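Local coordinates for protein alkaline phosphatase (Thermus thermophilus, PDB 7KWD) that probably hydrolyses phosphate monoesters at alkaline pH, as a homodimeric metalloenzyme that binds zinc and magnesium ions, at residues 245-250 with 269-274; 411-416 with 422-427; 123-128 with 466-471; 87-92 with 480-485. One frame throughout, in Å; residues are numbered along the deposited sequence.

Interaction 1. Residues 245-250 with 269-274; sequences PSLKEM and VEAGRI. With MG (magnesium ion), chain D.
The peptide joining Glu270 to Ala271 meets both methyls of Leu247 on one side of its plane: CD2 lies 3.7 Å and CD1 3.8 Å from Glu270 O. The second flat group, the Glu270 carboxylate, holds magnesium at OE2 (2.0 Å), while OE1 takes a hydrogen bond from Thr140 and another from water 1, itself a magnesium ligand. CG of Leu247 stands opposite its backbone N (chi1 -171°), which carries the branched end out from helix 247-259 toward strand 265-271. There CD2 reaches Val269 CG1 at 4.0 Å and Ala271 CB at 4.1 Å; the side chains meet through apolar atoms, and no hydrogen bond joins the segments. Replacing Leu247 by alanine would probably leave Val269 and Ala271 without their partner on this helix and open a gap beside the Glu270 carbonyl. The helix begins with a capping box: Glu249 N donates to Ser246 OG (3.0 Å), and Ser246 N returns a bond to Glu249 OE1 (2.9 Å). Val296 of helix 283-306 and Val139 of strand 135-140 also pack on Leu247. CB of Glu270 points away from the helix, and its extended chain delivers the carboxylate to the metal. Water 2, also bound to magnesium, donates to Gly272 O at 2.6 Å, tying the backbone just past the strand to the same ion. Asp47 and Thr148 complete six ligands. A helix packed on a strand whose end supplies a metal ligand fits the alpha/beta core and magnesium site of the alkaline phosphatase family.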
loop_
_atom_site.group_PDB
_atom_site.type_symbol
_atom_site.label_atom_id
_atom_site.label_comp_id
_atom_site.label_asym_id
_atom_site.label_seq_id
_atom_site.Cartn_x
_atom_site.Cartn_y
_atom_site.Cartn_z
ATOM N N PRO A 245 -3.274 30.574 -2.844
ATOM C CA PRO A 245 -3.854 30.126 -1.570
ATOM C C PRO A 245 -3.442 28.694 -1.273
ATOM O O PRO A 245 -3.078 27.928 -2.169
ATOM C CB PRO A 245 -5.362 30.256 -1.785
ATOM C CG PRO A 245 -5.565 30.210 -3.284
ATOM C CD PRO A 245 -4.254 30.545 -3.953
ATOM N N SER A 246 -3.415 28.373 0.016
ATOM C CA SER A 246 -3.344 26.990 0.464
ATOM C C SER A 246 -4.715 26.332 0.317
ATOM O O SER A 246 -5.749 27.000 0.248
ATOM C CB SER A 246 -2.911 26.918 1.935
ATOM O OG SER A 246 -3.874 27.574 2.758
ATOM N N LEU A 247 -4.734 25.004 0.306
ATOM C CA LEU A 247 -6.038 24.342 0.306
ATOM C C LEU A 247 -6.878 24.819 1.494
ATOM O O LEU A 247 -8.078 25.107 1.351
ATOM C CB LEU A 247 -5.850 22.834 0.300
ATOM C CG LEU A 247 -7.147 22.027 0.087
ATOM C CD1 LEU A 247 -7.857 22.435 -1.179
ATOM C CD2 LEU A 247 -6.787 20.536 0.060
ATOM N N LYS A 248 -6.250 24.954 2.668
ATOM C CA LYS A 248 -6.979 25.421 3.847
ATOM C C LYS A 248 -7.643 26.764 3.597
ATOM O O LYS A 248 -8.826 26.963 3.938
ATOM C CB LYS A 248 -6.024 25.532 5.046
ATOM C CG LYS A 248 -6.703 26.044 6.337
ATOM C CD LYS A 248 -5.648 26.166 7.450
ATOM C CE LYS A 248 -6.254 26.470 8.823
ATOM N NZ LYS A 248 -5.152 26.677 9.815
ATOM N N GLU A 249 -6.896 27.717 3.031
ATOM C CA GLU A 249 -7.456 29.050 2.794
ATOM C C GLU A 249 -8.680 28.980 1.897
ATOM O O GLU A 249 -9.631 29.751 2.061
ATOM C CB GLU A 249 -6.398 29.973 2.168
ATOM C CG GLU A 249 -5.403 30.542 3.199
ATOM C CD GLU A 249 -4.184 31.251 2.596
ATOM O OE1 GLU A 249 -3.686 30.876 1.504
ATOM O OE2 GLU A 249 -3.711 32.195 3.249
ATOM N N MET A 250 -8.657 28.087 0.915
ATOM C CA MET A 250 -9.809 27.941 0.029
ATOM C C MET A 250 -10.990 27.329 0.773
ATOM O O MET A 250 -12.115 27.825 0.665
ATOM C CB MET A 250 -9.412 27.099 -1.189
ATOM C CG MET A 250 -8.534 27.869 -2.185
ATOM S SD MET A 250 -8.256 27.050 -3.756
ATOM C CE MET A 250 -7.010 25.955 -3.525
ATOM N N VAL A 269 -13.860 18.598 -1.296
ATOM C CA VAL A 269 -12.529 19.168 -1.143
ATOM C C VAL A 269 -11.570 18.168 -1.736
ATOM O O VAL A 269 -11.625 16.990 -1.375
ATOM C CB VAL A 269 -12.182 19.427 0.334
ATOM C CG1 VAL A 269 -10.786 20.063 0.456
ATOM C CG2 VAL A 269 -13.264 20.283 0.975
ATOM N N GLU A 270 -10.682 18.627 -2.621
ATOM C CA GLU A 270 -9.724 17.741 -3.256
ATOM C C GLU A 270 -8.299 18.180 -2.974
ATOM O O GLU A 270 -7.911 19.313 -3.300
ATOM C CB GLU A 270 -9.905 17.646 -4.773
ATOM C CG GLU A 270 -9.192 16.359 -5.282
ATOM C CD GLU A 270 -8.856 16.435 -6.733
ATOM O OE1 GLU A 270 -9.095 17.514 -7.329
ATOM O OE2 GLU A 270 -8.379 15.429 -7.253
ATOM N N ALA A 271 -7.531 17.296 -2.347
ATOM C CA ALA A 271 -6.079 17.424 -2.297
ATOM C C ALA A 271 -5.593 16.711 -3.543
ATOM O O ALA A 271 -5.170 15.558 -3.515
ATOM C CB ALA A 271 -5.508 16.820 -1.025
ATOM N N GLY A 272 -5.709 17.421 -4.673
ATOM C CA GLY A 272 -5.570 16.783 -5.961
ATOM C C GLY A 272 -4.180 16.634 -6.477
ATOM O O GLY A 272 -3.987 15.990 -7.525
ATOM N N ARG A 273 -3.179 17.214 -5.810
ATOM C CA ARG A 273 -1.824 17.179 -6.345
ATOM C C ARG A 273 -0.919 16.221 -5.585
ATOM O O ARG A 273 0.263 16.074 -5.941
ATOM C CB ARG A 273 -1.224 18.591 -6.370
ATOM C CG ARG A 273 -2.141 19.600 -7.122
ATOM C CD ARG A 273 -1.394 20.726 -7.849
ATOM N NE ARG A 273 -0.624 20.176 -8.967
ATOM C CZ ARG A 273 0.442 20.761 -9.497
ATOM N NH1 ARG A 273 0.872 21.931 -9.033
ATOM N NH2 ARG A 273 1.068 20.159 -10.489
ATOM N N ILE A 274 -1.454 15.525 -4.580
ATOM C CA ILE A 274 -0.774 14.339 -4.074
ATOM C C ILE A 274 -0.469 13.405 -5.233
ATOM O O ILE A 274 0.666 12.950 -5.400
ATOM C CB ILE A 274 -1.626 13.641 -3.001
ATOM C CG1 ILE A 274 -1.782 14.545 -1.769
ATOM C CG2 ILE A 274 -1.041 12.274 -2.669
ATOM C CD1 ILE A 274 -2.881 14.054 -0.802
HETATM MG MG MG D . -8.069 14.691 -9.122
HETATM O O HOH W 1 -8.975 16.390 -10.016
HETATM O O HOH W 2 -5.790 15.151 -9.188
HETATM O O HOH W 3 -7.882 14.033 -10.953
#

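Interaction 2. Residues 411-416 with 422-427; sequences WAMVQR and DRPNIG
Arg416 and Arg423 lay their guanidinium groups flat on each other, centres 3.5 Å apart and planes within 11°, and this tight stack lies at the solvent-facing end of the contact. Asp422 OD2 sits at the edge of Arg416, accepting from NE at 2.9 Å and from NH2 at 3.0 Å, with both donors nearly in line with its C-O bond. The other oxygen, OD1, turns its syn lone pair to the backbone N of Arg416 (2.9 Å), so the carboxylate is held at both ends. Arg423 runs extended from CG to NE past the Met413 and Val414 carbonyls, and its NH1 donates to Val414 O at 2.9 Å. Glu381 pairs with Arg423 and Glu378 with the exposed Arg416. The looser part lies at buried Met413 and Gln415 and partly exposed Pro424, bridged by water: water 4 donates to Met413 O and Pro424 O, and water 5 accepts from Gln415 N while donating to Pro424 O. Met413 CE comes no nearer to Pro424 CD than 4.2 Å. Gln415 OE1 is hydrogen-bonded to Tyr326 OH, and Gln415 also packs on Val399 of the second subunit. The contact ties the chain leaving helix 406-412 to the run into strand 426-428, across a short loop. Asp422, Glu378 and Glu381 supply carboxylates to the stacked pair, which is likely to offset the like charges and hold both groups in place.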
loop_
_atom_site.group_PDB
_atom_site.type_symbol
_atom_site.label_atom_id
_atom_site.label_comp_id
_atom_site.label_asym_id
_atom_site.label_seq_id
_atom_site.Cartn_x
_atom_site.Cartn_y
_atom_site.Cartn_z
ATOM N N TRP A 411 15.600 9.488 -9.982
ATOM C CA TRP A 411 16.691 8.532 -10.027
ATOM C C TRP A 411 18.044 9.219 -9.961
ATOM O O TRP A 411 19.000 8.645 -9.425
ATOM C CB TRP A 411 16.590 7.688 -11.293
ATOM C CG TRP A 411 15.691 6.510 -11.148
ATOM C CD1 TRP A 411 14.416 6.380 -11.624
ATOM C CD2 TRP A 411 16.006 5.277 -10.494
ATOM N NE1 TRP A 411 13.922 5.139 -11.306
ATOM C CE2 TRP A 411 14.880 4.449 -10.603
ATOM C CE3 TRP A 411 17.132 4.794 -9.816
ATOM C CZ2 TRP A 411 14.848 3.167 -10.064
ATOM C CZ3 TRP A 411 17.098 3.531 -9.285
ATOM C CH2 TRP A 411 15.958 2.731 -9.404
ATOM N N ALA A 412 18.139 10.443 -10.467
ATOM C CA ALA A 412 19.395 11.181 -10.378
ATOM C C ALA A 412 19.791 11.440 -8.930
ATOM O O ALA A 412 20.989 11.510 -8.624
ATOM C CB ALA A 412 19.273 12.488 -11.169
ATOM N N MET A 413 18.810 11.551 -8.017
ATOM C CA MET A 413 19.097 11.795 -6.608
ATOM C C MET A 413 18.841 10.561 -5.746
ATOM O O MET A 413 18.459 10.677 -4.581
ATOM C CB MET A 413 18.298 12.990 -6.092
ATOM C CG MET A 413 16.791 12.802 -6.062
ATOM S SD MET A 413 16.008 14.336 -5.496
ATOM C CE MET A 413 16.158 14.204 -3.732
ATOM N N VAL A 414 19.071 9.377 -6.304
ATOM C CA VAL A 414 18.901 8.144 -5.557
ATOM C C VAL A 414 19.955 8.051 -4.466
ATOM O O VAL A 414 21.063 8.574 -4.586
ATOM C CB VAL A 414 18.964 6.942 -6.516
ATOM C CG1 VAL A 414 20.337 6.865 -7.158
ATOM C CG2 VAL A 414 18.693 5.634 -5.830
ATOM N N GLN A 415 19.579 7.395 -3.376
ATOM C CA GLN A 415 20.504 6.960 -2.345
ATOM C C GLN A 415 21.710 6.259 -2.942
ATOM O O GLN A 415 21.578 5.370 -3.791
ATOM C CB GLN A 415 19.778 6.003 -1.390
ATOM C CG GLN A 415 20.543 5.616 -0.105
ATOM C CD GLN A 415 19.980 4.364 0.570
ATOM O OE1 GLN A 415 18.824 3.979 0.350
ATOM N NE2 GLN A 415 20.798 3.717 1.389
ATOM N N ARG A 416 22.889 6.657 -2.481
ATOM C CA ARG A 416 24.146 6.025 -2.878
ATOM C C ARG A 416 24.854 5.333 -1.720
ATOM O O ARG A 416 25.531 4.324 -1.927
ATOM C CB ARG A 416 25.106 7.070 -3.474
ATOM C CG ARG A 416 24.609 7.787 -4.696
ATOM C CD ARG A 416 25.526 8.956 -5.015
ATOM N NE ARG A 416 25.457 9.960 -3.953
ATOM C CZ ARG A 416 26.271 11.010 -3.832
ATOM N NH1 ARG A 416 27.253 11.220 -4.708
ATOM N NH2 ARG A 416 26.095 11.856 -2.828
ATOM N N ASP A 422 22.394 8.873 2.265
ATOM C CA ASP A 422 22.833 10.235 2.002
ATOM C C ASP A 422 21.766 11.045 1.299
ATOM O O ASP A 422 21.805 12.280 1.339
ATOM C CB ASP A 422 24.110 10.240 1.158
ATOM C CG ASP A 422 23.967 9.473 -0.162
ATOM O OD1 ASP A 422 23.288 8.412 -0.207
ATOM O OD2 ASP A 422 24.572 9.941 -1.157
ATOM N N ARG A 423 20.836 10.372 0.639
ATOM C CA ARG A 423 19.655 10.964 0.030
ATOM C C ARG A 423 18.481 10.071 0.376
ATOM O O ARG A 423 18.669 8.906 0.762
ATOM C CB ARG A 423 19.838 11.110 -1.483
ATOM C CG ARG A 423 21.209 11.664 -1.857
ATOM C CD ARG A 423 21.515 11.214 -3.245
ATOM N NE ARG A 423 22.587 11.982 -3.854
ATOM C CZ ARG A 423 23.057 11.724 -5.065
ATOM N NH1 ARG A 423 22.553 10.713 -5.759
ATOM N NH2 ARG A 423 24.030 12.463 -5.577
ATOM N N PRO A 424 17.254 10.575 0.276
ATOM C CA PRO A 424 16.115 9.831 0.826
ATOM C C PRO A 424 16.023 8.420 0.272
ATOM O O PRO A 424 16.016 8.220 -0.937
ATOM C CB PRO A 424 14.905 10.679 0.419
ATOM C CG PRO A 424 15.437 12.086 0.312
ATOM C CD PRO A 424 16.852 11.900 -0.253
ATOM N N ASN A 425 15.960 7.435 1.189
ATOM C CA ASN A 425 15.639 6.054 0.863
ATOM C C ASN A 425 14.132 5.859 0.633
ATOM O O ASN A 425 13.475 5.022 1.264
ATOM C CB ASN A 425 16.149 5.125 1.958
ATOM C CG ASN A 425 15.727 5.554 3.341
ATOM O OD1 ASN A 425 15.973 6.683 3.761
ATOM N ND2 ASN A 425 15.080 4.644 4.064
ATOM N N ILE A 426 13.606 6.623 -0.328
ATOM C CA ILE A 426 12.232 6.496 -0.825
ATOM C C ILE A 426 12.312 6.168 -2.317
ATOM O O ILE A 426 12.880 6.934 -3.101
ATOM C CB ILE A 426 11.416 7.782 -0.592
ATOM C CG1 ILE A 426 11.551 8.235 0.856
ATOM C CG2 ILE A 426 9.937 7.556 -0.926
ATOM C CD1 ILE A 426 11.177 9.657 1.127
ATOM N N GLY A 427 11.791 5.005 -2.702
ATOM C CA GLY A 427 11.742 4.606 -4.087
ATOM C C GLY A 427 10.305 4.531 -4.577
ATOM O O GLY A 427 9.364 4.733 -3.812
HETATM O O HOH W 4 16.337 10.242 -3.118
HETATM O O HOH W 5 16.703 6.218 -2.977
#

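Interaction 3. Residues 123-128 with 466-471; sequences KPFFAA and EALGLR
Phe125 pushes the far edge of its ring between Leu468 and Leu470. CE2 meets Leu468 CD1 at 3.8 Å, near the ring plane, while CE1 comes to 3.7 Å from Leu470 CB. The same CE1 lies 3.6 Å from Leu470 O, which also approaches the ring edge, and CZ lies between the leucines, 3.9 Å from both Leu470 CB and Leu468 CD1. CB of Phe125 does not face the other segment; it is chi1 of -171°, with CG opposite the backbone N, that brings the ring end across. A serine here would probably leave Leu468 and Leu470 without their shared aromatic partner and open a gap between helix 125-131 and the turn after helix 459-468. The leucines are set there by a Schellman motif: Gly469, with positive phi, ends helix 459-468 and turns the chain so that Leu470 follows Leu468 onto the same partner. Phe125 stands in the first turn of its helix, where Ala128 N bonds back to O of Pro124, the N-cap residue. The carbonyl O of Ala128 lies 4.4 Å from Leu470 CD1; its side chain packs on Tyr472, whose OH bonds Lys123 O. Further in, Phe126 lies on Val136 and Leu138 of strand 135-140 and on Val266, which Leu468 also reaches, so both helices pack on strand 265-271, and helix 125-131 on 135-140 as well.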
loop_
_atom_site.group_PDB
_atom_site.type_symbol
_atom_site.label_atom_id
_atom_site.label_comp_id
_atom_site.label_asym_id
_atom_site.label_seq_id
_atom_site.Cartn_x
_atom_site.Cartn_y
_atom_site.Cartn_z
ATOM N N LYS A 123 -26.015 10.408 -14.201
ATOM C CA LYS A 123 -26.342 11.537 -13.346
ATOM C C LYS A 123 -25.458 11.475 -12.127
ATOM O O LYS A 123 -25.600 10.537 -11.323
ATOM C CB LYS A 123 -27.810 11.497 -12.937
ATOM C CG LYS A 123 -28.299 12.734 -12.193
ATOM C CD LYS A 123 -29.795 12.568 -11.978
ATOM C CE LYS A 123 -30.400 13.651 -11.128
ATOM N NZ LYS A 123 -31.872 13.392 -10.957
ATOM N N PRO A 124 -24.531 12.407 -11.942
ATOM C CA PRO A 124 -23.617 12.333 -10.804
ATOM C C PRO A 124 -24.206 12.982 -9.560
ATOM O O PRO A 124 -25.101 13.830 -9.623
ATOM C CB PRO A 124 -22.386 13.118 -11.295
ATOM C CG PRO A 124 -22.955 14.143 -12.276
ATOM C CD PRO A 124 -24.279 13.604 -12.787
ATOM N N PHE A 125 -23.630 12.600 -8.423
ATOM C CA PHE A 125 -24.312 12.783 -7.142
ATOM C C PHE A 125 -24.525 14.243 -6.791
ATOM O O PHE A 125 -25.562 14.597 -6.219
ATOM C CB PHE A 125 -23.541 12.079 -6.007
ATOM C CG PHE A 125 -24.307 12.053 -4.746
ATOM C CD1 PHE A 125 -25.396 11.219 -4.623
ATOM C CD2 PHE A 125 -24.011 12.930 -3.716
ATOM C CE1 PHE A 125 -26.176 11.237 -3.472
ATOM C CE2 PHE A 125 -24.770 12.951 -2.571
ATOM C CZ PHE A 125 -25.865 12.108 -2.461
ATOM N N PHE A 126 -23.562 15.119 -7.070
ATOM C CA PHE A 126 -23.806 16.501 -6.642
ATOM C C PHE A 126 -24.867 17.178 -7.523
ATOM O O PHE A 126 -25.511 18.149 -7.094
ATOM C CB PHE A 126 -22.512 17.320 -6.656
ATOM C CG PHE A 126 -21.620 17.087 -5.463
ATOM C CD1 PHE A 126 -21.871 16.052 -4.566
ATOM C CD2 PHE A 126 -20.553 17.932 -5.218
ATOM C CE1 PHE A 126 -21.054 15.864 -3.439
ATOM C CE2 PHE A 126 -19.712 17.734 -4.101
ATOM C CZ PHE A 126 -19.968 16.708 -3.219
ATOM N N ALA A 127 -25.060 16.696 -8.752
ATOM C CA ALA A 127 -26.192 17.175 -9.539
ATOM C C ALA A 127 -27.514 16.757 -8.892
ATOM O O ALA A 127 -28.444 17.568 -8.744
ATOM C CB ALA A 127 -26.051 16.664 -10.975
ATOM N N ALA A 128 -27.598 15.507 -8.441
ATOM C CA ALA A 128 -28.776 15.081 -7.710
ATOM C C ALA A 128 -28.988 15.918 -6.461
ATOM O O ALA A 128 -30.119 16.234 -6.104
ATOM C CB ALA A 128 -28.651 13.611 -7.313
ATOM N N GLU A 466 -27.292 7.184 0.878
ATOM C CA GLU A 466 -27.902 6.868 2.157
ATOM C C GLU A 466 -27.848 8.063 3.077
ATOM O O GLU A 466 -28.860 8.456 3.655
ATOM C CB GLU A 466 -27.212 5.685 2.834
ATOM C CG GLU A 466 -27.690 5.514 4.279
ATOM C CD GLU A 466 -27.138 4.260 4.973
ATOM O OE1 GLU A 466 -26.133 3.668 4.483
ATOM O OE2 GLU A 466 -27.700 3.899 6.039
ATOM N N ALA A 467 -26.656 8.664 3.218
ATOM C CA ALA A 467 -26.500 9.762 4.169
ATOM C C ALA A 467 -27.544 10.846 3.948
ATOM O O ALA A 467 -28.060 11.411 4.913
ATOM C CB ALA A 467 -25.097 10.388 4.067
ATOM N N LEU A 468 -27.855 11.166 2.688
ATOM C CA LEU A 468 -28.710 12.322 2.400
ATOM C C LEU A 468 -30.111 11.952 1.932
ATOM O O LEU A 468 -30.917 12.843 1.684
ATOM C CB LEU A 468 -28.066 13.215 1.325
ATOM C CG LEU A 468 -26.669 13.747 1.639
ATOM C CD1 LEU A 468 -26.187 14.644 0.499
ATOM C CD2 LEU A 468 -26.693 14.473 2.930
ATOM N N GLY A 469 -30.427 10.670 1.812
ATOM C CA GLY A 469 -31.720 10.287 1.292
ATOM C C GLY A 469 -31.834 10.550 -0.188
ATOM O O GLY A 469 -32.911 10.934 -0.671
ATOM N N LEU A 470 -30.741 10.354 -0.920
ATOM C CA LEU A 470 -30.641 10.625 -2.340
ATOM C C LEU A 470 -30.146 9.395 -3.070
ATOM O O LEU A 470 -29.322 9.477 -3.988
ATOM C CB LEU A 470 -29.722 11.815 -2.598
ATOM C CG LEU A 470 -30.307 13.159 -2.161
ATOM C CD1 LEU A 470 -29.277 14.268 -2.266
ATOM C CD2 LEU A 470 -31.542 13.499 -2.959
ATOM N N ARG A 471 -30.640 8.227 -2.675
ATOM C CA ARG A 471 -30.382 7.034 -3.472
ATOM C C ARG A 471 -31.173 7.052 -4.773
ATOM O O ARG A 471 -32.387 7.267 -4.779
ATOM C CB ARG A 471 -30.743 5.782 -2.693
ATOM C CG ARG A 471 -29.958 5.607 -1.376
ATOM C CD ARG A 471 -30.311 4.218 -0.885
ATOM N NE ARG A 471 -30.063 3.914 0.527
ATOM C CZ ARG A 471 -30.720 4.440 1.557
ATOM N NH1 ARG A 471 -31.687 5.375 1.396
ATOM N NH2 ARG A 471 -30.397 4.017 2.758
#

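Interaction 4. Residues 87-92 with 480-485; sequences SLTSYV and EEALEI
Thr89 meets the helix through its carbon branch, starting at CB, which lies 3.9 Å from Leu483 CD2. One bond further, CG2 reaches Ala482 CB at 3.5 Å, the shortest approach between the two segments, and Leu483 CD2 at 3.9 Å. This methyl stands opposite the carbonyl carbon of Thr89, with OG1 set between the backbone N and C (chi1 65°), and that rotation turns the apolar branch to the helix. Leu483 runs past Thr89 in the reverse direction. Beside it Leu88 closes on the same alanine, its CD2 3.7 Å from Ala482 CB and its CG slightly farther. Ala482 CB is therefore touched by two consecutive loop residues, with no hydrogen bond between the segments. Met477 touches both Leu88 and Ala482, and Thr89 packs in turn on Leu333 of the second subunit; Ser336 and Tyr332 of that subunit hydrogen-bond Tyr91 N and Ser90 OG of the loop. The contact thus lays helix 479-487, near the chain's C-terminal end, on the loop that leads from strand 80-84 to helix 95-104, next to the dimer interface.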
loop_
_atom_site.group_PDB
_atom_site.type_symbol
_atom_site.label_atom_id
_atom_site.label_comp_id
_atom_site.label_asym_id
_atom_site.label_seq_id
_atom_site.Cartn_x
_atom_site.Cartn_y
_atom_site.Cartn_z
ATOM N N SER A 87 -11.299 0.102 -12.585
ATOM C CA SER A 87 -12.359 0.618 -13.444
ATOM C C SER A 87 -12.962 -0.548 -14.237
ATOM O O SER A 87 -12.660 -1.719 -13.979
ATOM C CB SER A 87 -11.795 1.714 -14.350
ATOM O OG SER A 87 -10.732 1.200 -15.115
ATOM N N LEU A 88 -13.777 -0.244 -15.250
ATOM C CA LEU A 88 -14.591 -1.287 -15.883
ATOM C C LEU A 88 -13.746 -2.295 -16.669
ATOM O O LEU A 88 -14.061 -3.498 -16.670
ATOM C CB LEU A 88 -15.635 -0.635 -16.783
ATOM C CG LEU A 88 -16.646 -1.541 -17.490
ATOM C CD1 LEU A 88 -17.261 -2.542 -16.532
ATOM C CD2 LEU A 88 -17.698 -0.633 -18.116
ATOM N N THR A 89 -12.681 -1.828 -17.337
ATOM C CA THR A 89 -11.841 -2.672 -18.176
ATOM C C THR A 89 -10.368 -2.692 -17.768
ATOM O O THR A 89 -9.576 -3.360 -18.438
ATOM C CB THR A 89 -11.914 -2.231 -19.655
ATOM O OG1 THR A 89 -11.370 -0.916 -19.817
ATOM C CG2 THR A 89 -13.325 -2.230 -20.118
ATOM N N SER A 90 -9.989 -2.036 -16.667
ATOM C CA SER A 90 -8.588 -1.968 -16.275
ATOM C C SER A 90 -8.448 -2.060 -14.769
ATOM O O SER A 90 -9.104 -1.311 -14.038
ATOM C CB SER A 90 -7.946 -0.659 -16.716
ATOM O OG SER A 90 -6.664 -0.539 -16.139
ATOM N N TYR A 91 -7.556 -2.920 -14.313
ATOM C CA TYR A 91 -7.265 -3.001 -12.890
ATOM C C TYR A 91 -6.541 -1.792 -12.355
ATOM O O TYR A 91 -6.358 -1.716 -11.144
ATOM C CB TYR A 91 -6.470 -4.256 -12.617
ATOM C CG TYR A 91 -7.443 -5.367 -12.572
ATOM C CD1 TYR A 91 -8.191 -5.535 -11.462
ATOM C CD2 TYR A 91 -7.709 -6.166 -13.665
ATOM C CE1 TYR A 91 -9.095 -6.460 -11.381
ATOM C CE2 TYR A 91 -8.654 -7.131 -13.577
ATOM C CZ TYR A 91 -9.343 -7.265 -12.404
ATOM O OH TYR A 91 -10.354 -8.197 -12.153
ATOM N N VAL A 92 -6.189 -0.828 -13.197
ATOM C CA VAL A 92 -5.666 0.447 -12.737
ATOM C C VAL A 92 -6.516 1.558 -13.319
ATOM O O VAL A 92 -6.556 1.746 -14.546
ATOM C CB VAL A 92 -4.198 0.634 -13.120
ATOM C CG1 VAL A 92 -3.680 1.991 -12.605
ATOM C CG2 VAL A 92 -3.378 -0.540 -12.601
ATOM N N GLU A 480 -17.334 -6.780 -20.822
ATOM C CA GLU A 480 -17.283 -7.249 -22.204
ATOM C C GLU A 480 -17.932 -6.236 -23.137
ATOM O O GLU A 480 -17.408 -5.962 -24.223
ATOM C CB GLU A 480 -17.938 -8.638 -22.325
ATOM C CG GLU A 480 -17.144 -9.807 -21.697
ATOM C CD GLU A 480 -15.807 -10.136 -22.418
ATOM O OE1 GLU A 480 -15.783 -10.230 -23.680
ATOM O OE2 GLU A 480 -14.772 -10.305 -21.712
ATOM N N GLU A 481 -19.033 -5.612 -22.725
ATOM C CA GLU A 481 -19.605 -4.591 -23.599
ATOM C C GLU A 481 -18.594 -3.496 -23.851
ATOM O O GLU A 481 -18.423 -3.040 -24.985
ATOM C CB GLU A 481 -20.877 -3.986 -23.003
ATOM C CG GLU A 481 -22.139 -4.767 -23.265
ATOM C CD GLU A 481 -23.296 -4.347 -22.351
ATOM O OE1 GLU A 481 -23.049 -3.879 -21.212
ATOM O OE2 GLU A 481 -24.465 -4.478 -22.765
ATOM N N ALA A 482 -17.896 -3.074 -22.788
ATOM C CA ALA A 482 -16.968 -1.954 -22.869
ATOM C C ALA A 482 -15.764 -2.300 -23.728
ATOM O O ALA A 482 -15.288 -1.473 -24.511
ATOM C CB ALA A 482 -16.516 -1.562 -21.459
ATOM N N LEU A 483 -15.264 -3.519 -23.595
ATOM C CA LEU A 483 -14.107 -3.927 -24.377
ATOM C C LEU A 483 -14.425 -3.931 -25.872
ATOM O O LEU A 483 -13.580 -3.550 -26.692
ATOM C CB LEU A 483 -13.650 -5.300 -23.921
ATOM C CG LEU A 483 -12.905 -5.351 -22.590
ATOM C CD1 LEU A 483 -12.714 -6.818 -22.208
ATOM C CD2 LEU A 483 -11.558 -4.644 -22.645
ATOM N N GLU A 484 -15.635 -4.363 -26.236
ATOM C CA GLU A 484 -16.070 -4.323 -27.631
ATOM C C GLU A 484 -16.060 -2.893 -28.150
ATOM O O GLU A 484 -15.549 -2.627 -29.241
ATOM C CB GLU A 484 -17.467 -4.932 -27.761
ATOM C CG GLU A 484 -17.822 -5.563 -29.146
ATOM C CD GLU A 484 -16.660 -6.333 -29.817
ATOM O OE1 GLU A 484 -16.180 -7.350 -29.271
ATOM O OE2 GLU A 484 -16.220 -5.914 -30.911
ATOM N N ILE A 485 -16.622 -1.957 -27.379
ATOM C CA ILE A 485 -16.617 -0.547 -27.773
ATOM C C ILE A 485 -15.201 -0.058 -27.956
ATOM O O ILE A 485 -14.897 0.682 -28.899
ATOM C CB ILE A 485 -17.379 0.296 -26.735
ATOM C CG1 ILE A 485 -18.860 -0.078 -26.747
ATOM C CG2 ILE A 485 -17.209 1.775 -26.999
ATOM C CD1 ILE A 485 -19.615 0.391 -25.511
#

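Overall arrangement
Along the chain, 87-92 and 123-128 come first and their partners last, so interaction 4 spans interaction 3, which in turn encloses interactions 1 and 2 in series. None touches another. Interaction 1, deepest in the chain, lies about 24 Å from interaction 3 and about 28 Å from interaction 2, while interactions 2 and 3 sit about 46 Å apart, all between centres, on opposite sides of the chain's centre. Strand pairing runs from 265-271 through 40-46 and 310-325 to 426-428, connecting interactions 1 and 2. Helices 459-468 and 479-487, consecutive in sequence, serve interactions 3 and 4. Interactions 2 and 4 also meet the second subunit, so the set spans metal site, periphery and dimer interface.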